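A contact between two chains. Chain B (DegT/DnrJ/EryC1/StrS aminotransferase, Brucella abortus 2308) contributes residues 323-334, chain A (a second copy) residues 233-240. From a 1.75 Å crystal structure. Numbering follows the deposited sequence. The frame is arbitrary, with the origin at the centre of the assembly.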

ATOM      1  N   TYR B 323       5.290  18.759  15.999  1.00 29.82           N
ATOM      2  CA  TYR B 323       6.183  17.614  15.751  1.00 29.35           C
ATOM      3  C   TYR B 323       7.482  17.845  16.484  1.00 29.84           C
ATOM      4  O   TYR B 323       7.921  19.009  16.680  1.00 30.08           O
ATOM      5  CB  TYR B 323       6.452  17.454  14.249  1.00 29.30           C
ATOM      6  CG  TYR B 323       5.214  17.118  13.486  1.00 29.40           C
ATOM      7  CD1 TYR B 323       4.816  15.800  13.318  1.00 28.40           C
ATOM      8  CD2 TYR B 323       4.405  18.124  12.975  1.00 29.74           C
ATOM      9  CE1 TYR B 323       3.651  15.487  12.645  1.00 28.39           C
ATOM     10  CE2 TYR B 323       3.226  17.826  12.308  1.00 29.40           C
ATOM     11  CZ  TYR B 323       2.857  16.499  12.136  1.00 28.63           C
ATOM     12  OH  TYR B 323       1.697  16.180  11.464  1.00 27.11           O
ATOM     13  N   VAL B 324       8.102  16.748  16.909  1.00 29.69           N
ATOM     14  CA  VAL B 324       9.302  16.829  17.745  1.00 31.49           C
ATOM     15  C   VAL B 324      10.518  17.253  16.934  1.00 32.32           C
ATOM     16  O   VAL B 324      11.350  18.037  17.399  1.00 32.08           O
ATOM     17  CB  VAL B 324       9.570  15.510  18.458  1.00 31.68           C
ATOM     18  CG1 VAL B 324      10.927  15.531  19.127  1.00 32.56           C
ATOM     19  CG2 VAL B 324       8.465  15.251  19.477  1.00 32.02           C
ATOM     20  N   LYS B 325      10.599  16.766  15.705  1.00 32.36           N
ATOM     21  CA  LYS B 325      11.738  17.051  14.857  1.00 35.33           C
ATOM     22  C   LYS B 325      11.229  17.405  13.454  1.00 33.64           C
ATOM     23  O   LYS B 325      10.672  16.561  12.771  1.00 31.80           O
ATOM     24  CB  LYS B 325      12.665  15.832  14.854  1.00 37.31           C
ATOM     25  CG  LYS B 325      14.093  16.099  14.433  1.00 41.58           C
ATOM     26  CD  LYS B 325      15.025  14.969  14.867  1.00 43.94           C
ATOM     27  CE  LYS B 325      16.344  14.982  14.102  1.00 48.43           C
ATOM     28  NZ  LYS B 325      17.264  16.069  14.540  1.00 52.77           N
ATOM     29  N   PRO B 326      11.383  18.673  13.036  1.00 34.25           N
ATOM     30  CA  PRO B 326      10.979  19.030  11.678  1.00 33.70           C
ATOM     31  C   PRO B 326      11.751  18.244  10.633  1.00 31.97           C
ATOM     32  O   PRO B 326      12.855  17.782  10.883  1.00 31.41           O
ATOM     33  CB  PRO B 326      11.276  20.523  11.585  1.00 35.94           C
ATOM     34  CG  PRO B 326      12.267  20.802  12.668  1.00 37.59           C
ATOM     35  CD  PRO B 326      11.974  19.813  13.762  1.00 36.32           C
ATOM     36  N   LEU B 327      11.172  18.111   9.461  1.00 30.08           N
ATOM     37  CA  LEU B 327      11.716  17.205   8.477  1.00 29.84           C
ATOM     38  C   LEU B 327      13.110  17.592   8.029  1.00 30.57           C
ATOM     39  O   LEU B 327      13.963  16.712   7.856  1.00 30.39           O
ATOM     40  CB  LEU B 327      10.762  17.072   7.272  1.00 28.91           C
ATOM     41  CG  LEU B 327       9.369  16.496   7.570  1.00 26.94           C
ATOM     42  CD1 LEU B 327       8.599  16.246   6.270  1.00 26.80           C
ATOM     43  CD2 LEU B 327       9.446  15.213   8.366  1.00 26.45           C
ATOM     44  N   HIS B 328      13.367  18.886   7.870  1.00 31.89           N
ATOM     45  CA  HIS B 328      14.665  19.342   7.350  1.00 33.44           C
ATOM     46  C   HIS B 328      15.819  19.033   8.289  1.00 33.36           C
ATOM     47  O   HIS B 328      16.979  19.100   7.871  1.00 34.12           O
ATOM     48  CB  HIS B 328      14.656  20.832   7.011  1.00 35.23           C
ATOM     49  CG  HIS B 328      14.780  21.736   8.200  1.00 36.85           C
ATOM     50  ND1 HIS B 328      13.744  21.960   9.079  1.00 37.12           N
ATOM     51  CD2 HIS B 328      15.816  22.490   8.643  1.00 39.55           C
ATOM     52  CE1 HIS B 328      14.131  22.808  10.014  1.00 38.64           C
ATOM     53  NE2 HIS B 328      15.388  23.141   9.779  1.00 39.79           N
ATOM     54  N   LEU B 329      15.513  18.707   9.538  1.00 33.09           N
ATOM     55  CA  LEU B 329      16.543  18.308  10.482  1.00 33.80           C
ATOM     56  C   LEU B 329      16.682  16.799  10.582  1.00 32.90           C
ATOM     57  O   LEU B 329      17.666  16.310  11.159  1.00 32.98           O
ATOM     58  CB  LEU B 329      16.254  18.878  11.866  1.00 35.75           C
ATOM     59  CG  LEU B 329      16.414  20.403  11.994  1.00 37.78           C
ATOM     60  CD1 LEU B 329      16.152  20.877  13.419  1.00 39.14           C
ATOM     61  CD2 LEU B 329      17.788  20.866  11.534  1.00 39.56           C
ATOM     62  N   GLN B 330      15.715  16.056  10.048  1.00 29.57           N
ATOM     63  CA  GLN B 330      15.798  14.600  10.106  1.00 29.05           C
ATOM     64  C   GLN B 330      16.831  14.050   9.143  1.00 27.72           C
ATOM     65  O   GLN B 330      17.021  14.565   8.023  1.00 28.63           O
ATOM     66  CB  GLN B 330      14.415  13.933   9.894  1.00 28.49           C
ATOM     67  CG  GLN B 330      13.457  14.207  11.048  1.00 29.28           C
ATOM     68  CD  GLN B 330      12.188  13.388  11.024  1.00 28.42           C
ATOM     69  OE1 GLN B 330      12.203  12.198  10.734  1.00 29.86           O
ATOM     70  NE2 GLN B 330      11.077  14.028  11.364  1.00 28.33           N
ATOM     71  N   THR B 331      17.481  12.985   9.590  1.00 27.27           N
ATOM     72  CA  THR B 331      18.618  12.352   8.874  1.00 27.01           C
ATOM     73  C   THR B 331      18.333  12.093   7.396  1.00 26.54           C
ATOM     74  O   THR B 331      19.169  12.348   6.532  1.00 26.98           O
ATOM     75  CB  THR B 331      18.956  11.029   9.584  1.00 27.09           C
ATOM     76  OG1 THR B 331      19.330  11.322  10.927  1.00 26.55           O
ATOM     77  CG2 THR B 331      20.060  10.213   8.885  1.00 27.15           C
ATOM     78  N   ALA B 332      17.133  11.589   7.115  1.00 25.83           N
ATOM     79  CA  ALA B 332      16.750  11.230   5.773  1.00 25.35           C
ATOM     80  C   ALA B 332      16.606  12.424   4.827  1.00 26.24           C
ATOM     81  O   ALA B 332      16.702  12.227   3.622  1.00 26.48           O
ATOM     82  CB  ALA B 332      15.440  10.448   5.805  1.00 24.77           C
ATOM     83  N   TYR B 333      16.346  13.630   5.353  1.00 26.13           N
ATOM     84  CA  TYR B 333      16.008  14.779   4.505  1.00 27.85           C
ATOM     85  C   TYR B 333      16.915  15.989   4.733  1.00 29.66           C
ATOM     86  O   TYR B 333      16.765  16.988   4.049  1.00 31.22           O
ATOM     87  CB  TYR B 333      14.549  15.229   4.689  1.00 28.28           C
ATOM     88  CG  TYR B 333      13.606  14.097   5.006  1.00 27.89           C
ATOM     89  CD1 TYR B 333      13.150  13.237   4.011  1.00 29.56           C
ATOM     90  CD2 TYR B 333      13.229  13.851   6.320  1.00 28.68           C
ATOM     91  CE1 TYR B 333      12.303  12.161   4.324  1.00 29.06           C
ATOM     92  CE2 TYR B 333      12.385  12.795   6.646  1.00 29.25           C
ATOM     93  CZ  TYR B 333      11.931  11.949   5.654  1.00 29.12           C
ATOM     94  OH  TYR B 333      11.115  10.887   6.028  1.00 30.92           O
ATOM     95  N   LYS B 334      17.836  15.884   5.675  1.00 30.13           N
ATOM     96  CA  LYS B 334      18.671  17.016   6.093  1.00 32.10           C
ATOM     97  C   LYS B 334      19.592  17.599   5.010  1.00 34.15           C
ATOM     98  O   LYS B 334      20.108  18.709   5.181  1.00 35.65           O
ATOM     99  CB  LYS B 334      19.527  16.607   7.290  1.00 32.04           C
ATOM    100  CG  LYS B 334      20.628  15.626   6.954  1.00 31.84           C
ATOM    101  CD  LYS B 334      21.401  15.198   8.195  1.00 32.69           C
ATOM    102  CE  LYS B 334      22.378  14.084   7.829  1.00 33.03           C
ATOM    103  NZ  LYS B 334      23.498  13.902   8.794  1.00 34.11           N
TER
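Chain A 233-240: QYDNVRIG

This is a compact, mainly polar contact between two irregular segments of identical chains, held by five direct hydrogen bonds centred on D235(A) and N236(A) and flanked by apolar packing at both ends. The two stretches bury 572 Å² between them, both sides summed. Chain A has no regular helix or strand here, so no crossing angle applies; chain B is loop or turn apart from a short 3-10 segment at residues 327-329.

The register gives the direction. CA-CA distances are 6.2 Å for K325(B) and Y234(A), 5.4 Å for Q330(B) and D235(A), and 4.6 Å for A332(B) and V237(A), so residue numbers rise together along both chains and the backbones draw closer toward A332(B). Four residues of chain B, 326 to 329, lie between the first two pairings. This excursion is turned back by L329(B) N to P326(B) O at 3.1 Å and Q330(B) N to L327(B) O at 2.9 Å; P326(B), L327(B) and H328(B) make no contact with the chain A stretch.

D235(A) and N236(A) have extended phi/psi (-133/106 and -74/128), and the backbone N and O of N236(A) bond to Q330(B) and A332(B), two residues apart in chain B. N236(A) N donates to Q330(B) OE1 at 2.8 Å and 176°, almost linear, while A332(B) N donates to N236(A) O at 2.9 Å and 141°. Q330(B) is itself anchored, its NE2 donating to K325(B) O at 2.9 Å. The D235(A) carboxylate takes two bonds from one residue: T331(B) N reaches OD1 at 2.9 Å and T331(B) OG1 reaches OD2 at 2.6 Å. The side chain of N236(A) adds a longer bond, ND2 to Y333(B) OH at 3.2 Å.

At the start of the register, V324(B) packs on Y234(A): CG2 of V324(B) lies 4.1 Å from the centroid of the Y234(A) ring, 24° off its normal, which places the methyl over the face. Water 1 joins the same region, donating to Y234(A) O at 3.2 Å and accepting from K325(B) N at 3.0 Å.

Farther along, V237(A) and R238(A) point their CA-to-CB bonds away from chain B, and A332(B) meets their backbone instead, with its CB 3.7 Å from R238(A) N. I239(A) starts sideways but its end comes nearer, bringing CD1 to 4.0 Å from Y333(B) CE1. Water 2 lies 2.5 Å from Y333(B) OH and 2.7 Å from R238(A) O, bridging the tyrosine and the chain A backbone.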

ATOM      1  N   GLN A 233      11.676   7.165  17.720  1.00 49.15           N
ATOM      2  CA  GLN A 233      10.344   7.522  17.190  1.00 49.02           C
ATOM      3  C   GLN A 233      10.322   8.825  16.366  1.00 47.50           C
ATOM      4  O   GLN A 233       9.383   9.064  15.611  1.00 49.59           O
ATOM      5  CB  GLN A 233       9.343   7.669  18.347  1.00 48.61           C
ATOM      6  N   TYR A 234      11.336   9.670  16.519  1.00 45.40           N
ATOM      7  CA  TYR A 234      11.299  11.008  15.941  1.00 44.05           C
ATOM      8  C   TYR A 234      12.258  11.269  14.766  1.00 41.73           C
ATOM      9  O   TYR A 234      12.200  12.367  14.209  1.00 40.95           O
ATOM     10  CB  TYR A 234      11.489  12.052  17.071  1.00 46.29           C
ATOM     11  CG  TYR A 234      10.619  11.734  18.293  1.00 48.06           C
ATOM     12  CD1 TYR A 234       9.218  11.752  18.205  1.00 49.57           C
ATOM     13  CD2 TYR A 234      11.187  11.373  19.513  1.00 50.85           C
ATOM     14  CE1 TYR A 234       8.418  11.442  19.306  1.00 50.38           C
ATOM     15  CE2 TYR A 234      10.394  11.065  20.620  1.00 51.85           C
ATOM     16  CZ  TYR A 234       9.012  11.097  20.510  1.00 52.12           C
ATOM     17  OH  TYR A 234       8.221  10.783  21.601  1.00 56.11           O
ATOM     18  N   ASP A 235      13.097  10.298  14.360  1.00 37.45           N
ATOM     19  CA  ASP A 235      14.093  10.558  13.295  1.00 36.35           C
ATOM     20  C   ASP A 235      14.124   9.462  12.248  1.00 34.29           C
ATOM     21  O   ASP A 235      14.640   8.379  12.488  1.00 37.87           O
ATOM     22  CB  ASP A 235      15.513  10.746  13.882  1.00 37.87           C
ATOM     23  CG  ASP A 235      16.557  11.165  12.821  1.00 38.32           C
ATOM     24  OD1 ASP A 235      16.399  12.217  12.171  1.00 38.04           O
ATOM     25  OD2 ASP A 235      17.554  10.435  12.629  1.00 41.34           O
ATOM     26  N   ASN A 236      13.577   9.753  11.077  1.00 31.04           N
ATOM     27  CA  ASN A 236      13.720   8.868   9.930  1.00 28.51           C
ATOM     28  C   ASN A 236      15.119   8.925   9.314  1.00 27.81           C
ATOM     29  O   ASN A 236      15.638  10.006   8.990  1.00 28.68           O
ATOM     30  CB  ASN A 236      12.653   9.202   8.899  1.00 26.78           C
ATOM     31  CG  ASN A 236      11.249   8.950   9.427  1.00 26.37           C
ATOM     32  OD1 ASN A 236      11.050   8.152  10.354  1.00 24.89           O
ATOM     33  ND2 ASN A 236      10.273   9.621   8.842  1.00 24.94           N
ATOM     34  N   VAL A 237      15.719   7.754   9.143  1.00 26.82           N
ATOM     35  CA  VAL A 237      17.104   7.627   8.670  1.00 26.77           C
ATOM     36  C   VAL A 237      17.215   7.278   7.196  1.00 25.68           C
ATOM     37  O   VAL A 237      18.300   7.324   6.618  1.00 24.80           O
ATOM     38  CB  VAL A 237      17.908   6.561   9.455  1.00 28.60           C
ATOM     39  CG1 VAL A 237      18.112   7.014  10.887  1.00 30.11           C
ATOM     40  CG2 VAL A 237      17.235   5.191   9.440  1.00 28.31           C
ATOM     41  N   ARG A 238      16.107   6.878   6.591  1.00 23.22           N
ATOM     42  CA  ARG A 238      16.101   6.551   5.172  1.00 22.15           C
ATOM     43  C   ARG A 238      14.739   6.885   4.576  1.00 20.31           C
ATOM     44  O   ARG A 238      13.768   7.104   5.302  1.00 19.88           O
ATOM     45  CB  ARG A 238      16.450   5.068   4.962  1.00 22.89           C
ATOM     46  CG  ARG A 238      15.525   4.090   5.704  1.00 23.35           C
ATOM     47  CD  ARG A 238      15.892   2.620   5.482  1.00 24.05           C
ATOM     48  NE  ARG A 238      17.217   2.276   5.999  1.00 25.62           N
ATOM     49  CZ  ARG A 238      17.539   2.002   7.259  1.00 26.93           C
ATOM     50  NH1 ARG A 238      16.645   1.992   8.230  1.00 28.19           N
ATOM     51  NH2 ARG A 238      18.812   1.750   7.560  1.00 28.62           N
ATOM     52  N   ILE A 239      14.693   6.928   3.251  1.00 19.26           N
ATOM     53  CA  ILE A 239      13.446   7.052   2.530  1.00 18.99           C
ATOM     54  C   ILE A 239      12.717   5.733   2.684  1.00 17.82           C
ATOM     55  O   ILE A 239      13.299   4.639   2.457  1.00 17.80           O
ATOM     56  CB  ILE A 239      13.671   7.323   1.028  1.00 19.39           C
ATOM     57  CG1 ILE A 239      14.468   8.637   0.804  1.00 20.03           C
ATOM     58  CG2 ILE A 239      12.342   7.300   0.298  1.00 20.00           C
ATOM     59  CD1 ILE A 239      13.949   9.855   1.533  1.00 20.60           C
ATOM     60  N   GLY A 240      11.438   5.823   3.030  1.00 17.78           N
ATOM     61  CA  GLY A 240      10.585   4.617   3.092  1.00 16.82           C
ATOM     62  C   GLY A 240       9.218   4.797   2.449  1.00 17.00           C
ATOM     63  O   GLY A 240       9.021   5.702   1.620  1.00 17.11           O
TER
HETATM   64  O   HOH W   1       9.561  14.145  14.809  1.00 41.85           O
HETATM   65  O   HOH W   2      11.632   8.771   4.872  1.00 24.55           O